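Local coordinates for protein pyridoxamine 5-phosphate-dependent dehydrase (Escherichia coli, PDB 3B8X) that removes the C3'-hydroxyl group from GDP-4-keto-6-deoxy-D-mannose in a combined transamination and deoxygenation that uses a vitamin B6 cofactor, a step toward L-colitose, at residues Asp110-Asn115 / Val294-Gly299. The protein carries 1 engineered substitution. Sequence-based numbering, arbitrary orientation.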
# COMPACT_ATOMS: atom_id res chain seq x y z
N ASP B 110 1.43 -27.13 -14.32
CA ASP B 110 0.79 -28.31 -14.86
C ASP B 110 -0.31 -27.71 -15.73
O ASP B 110 -1.06 -26.88 -15.25
CB ASP B 110 0.22 -29.12 -13.70
CG ASP B 110 -0.54 -30.32 -14.18
OD1 ASP B 110 -1.47 -30.11 -14.97
OD2 ASP B 110 -0.25 -31.46 -13.80
N ILE B 111 -0.34 -28.06 -17.02
CA ILE B 111 -1.30 -27.47 -17.97
C ILE B 111 -2.73 -27.89 -17.66
O ILE B 111 -3.69 -27.27 -18.14
CB ILE B 111 -0.95 -27.87 -19.45
CG1 ILE B 111 -1.51 -26.87 -20.44
CG2 ILE B 111 -1.35 -29.30 -19.69
CD1 ILE B 111 -0.82 -25.53 -20.38
N ASN B 112 -2.88 -28.94 -16.87
CA ASN B 112 -4.22 -29.37 -16.51
C ASN B 112 -4.75 -28.64 -15.29
O ASN B 112 -5.85 -28.08 -15.32
CB ASN B 112 -4.24 -30.87 -16.29
CG ASN B 112 -4.23 -31.59 -17.60
OD1 ASN B 112 -5.20 -31.49 -18.35
ND2 ASN B 112 -3.11 -32.22 -17.94
N THR B 113 -3.99 -28.69 -14.19
CA THR B 113 -4.41 -28.00 -12.97
C THR B 113 -4.20 -26.49 -12.97
O THR B 113 -4.85 -25.78 -12.18
CB THR B 113 -3.70 -28.49 -11.76
OG1 THR B 113 -2.32 -28.14 -11.87
CG2 THR B 113 -3.87 -29.98 -11.64
N LEU B 114 -3.27 -26.03 -13.82
CA LEU B 114 -2.83 -24.63 -13.94
C LEU B 114 -1.94 -24.26 -12.80
O LEU B 114 -1.42 -23.15 -12.79
CB LEU B 114 -3.99 -23.62 -14.02
CG LEU B 114 -5.04 -23.87 -15.12
CD1 LEU B 114 -5.95 -22.65 -15.18
CD2 LEU B 114 -4.37 -24.18 -16.47
N ASN B 115 -1.73 -25.20 -11.88
CA ASN B 115 -0.83 -24.97 -10.73
C ASN B 115 0.58 -25.50 -11.00
O ASN B 115 0.83 -26.09 -12.08
CB ASN B 115 -1.44 -25.53 -9.44
CG ASN B 115 -2.64 -24.74 -8.97
OD1 ASN B 115 -2.76 -23.54 -9.22
ND2 ASN B 115 -3.56 -25.41 -8.31
N VAL B 294 -10.34 -27.78 -20.37
CA VAL B 294 -10.72 -27.00 -19.19
C VAL B 294 -9.78 -27.29 -18.00
O VAL B 294 -8.84 -28.09 -18.09
CB VAL B 294 -12.18 -27.26 -18.81
CG1 VAL B 294 -13.13 -26.85 -19.99
CG2 VAL B 294 -12.39 -28.73 -18.46
N GLN B 295 -10.00 -26.63 -16.87
CA GLN B 295 -9.13 -26.86 -15.73
C GLN B 295 -9.48 -28.18 -15.01
O GLN B 295 -10.65 -28.49 -14.79
CB GLN B 295 -9.18 -25.67 -14.73
CG GLN B 295 -8.22 -25.69 -13.50
CD GLN B 295 -8.23 -24.35 -12.75
OE1 GLN B 295 -9.24 -23.64 -12.77
NE2 GLN B 295 -7.10 -23.98 -12.13
N GLN B 296 -8.44 -28.95 -14.69
CA GLN B 296 -8.59 -30.16 -13.91
C GLN B 296 -8.57 -29.75 -12.46
O GLN B 296 -7.56 -29.21 -11.98
CB GLN B 296 -7.41 -31.09 -14.11
CG GLN B 296 -7.46 -32.27 -13.14
CD GLN B 296 -6.24 -33.17 -13.29
OE1 GLN B 296 -5.43 -33.30 -12.36
NE2 GLN B 296 -6.06 -33.73 -14.48
N GLU B 297 -9.66 -30.07 -11.77
CA GLU B 297 -9.83 -29.75 -10.36
C GLU B 297 -9.01 -30.60 -9.38
O GLU B 297 -8.99 -31.82 -9.48
CB GLU B 297 -11.30 -29.94 -9.98
CG GLU B 297 -11.60 -29.55 -8.52
CD GLU B 297 -13.08 -29.49 -8.27
OE1 GLU B 297 -13.79 -30.24 -8.96
OE2 GLU B 297 -13.54 -28.69 -7.42
N THR B 298 -8.41 -29.93 -8.40
CA THR B 298 -7.70 -30.59 -7.28
C THR B 298 -8.55 -30.26 -6.02
O THR B 298 -9.10 -29.17 -5.92
CB THR B 298 -6.27 -30.03 -7.17
OG1 THR B 298 -5.55 -30.40 -8.35
CG2 THR B 298 -5.53 -30.62 -5.96
N GLY B 299 -8.76 -31.22 -5.11
CA GLY B 299 -9.60 -30.99 -3.91
C GLY B 299 -10.98 -30.42 -4.27
O GLY B 299 -11.66 -30.91 -5.18
O HOH W 1 -6.27 -26.94 -18.66
O HOH W 2 -8.20 -30.64 -18.25
O HOH W 3 -3.68 -28.57 -8.11
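Two nearly straight hydrogen bonds join the segments. Gln296 N donates to Asn112 O (2.8 Å, 171°), and Gln295 NE2 reaches Thr113 O at 2.9 Å, the acceptor lying in the plane of its amide; both donors sit above the carbonyl planes. Gln295 suits this buried place because its chain, extended beyond CG, carries an amide to a backbone carbonyl, while NE2 also donates to Leu137 O. These carbonyls belong to a tight turn between strand 103-107 and helix 118-124. In it the short carboxylate of Asp110 reaches two backbone N-H groups, OD1 accepting from Asn112 N (an Asx turn) and Thr113 N (an Asx motif). Thr113 gives its hydroxyl to an ST turn with Asn115 N and its methyl to the other segment. The two bonds join this turn of the large, cofactor-binding domain to the 294-299 loop of the small C-terminal domain, in the aspartate aminotransferase fold (fold type I). Methyls meet polar ends in van der Waals contact: Leu114 CD1 lies 3.5 Å from Gln295 NE2, and Thr113 CG2 3.7 Å from Thr298 OG1. Branched, apolar Leu114 suits its buried place, packing on Ile309 and Leu364. Waters bridge the margins: two donate to Val294 O, one also to Ile111 O, the other to Asn112 OD1.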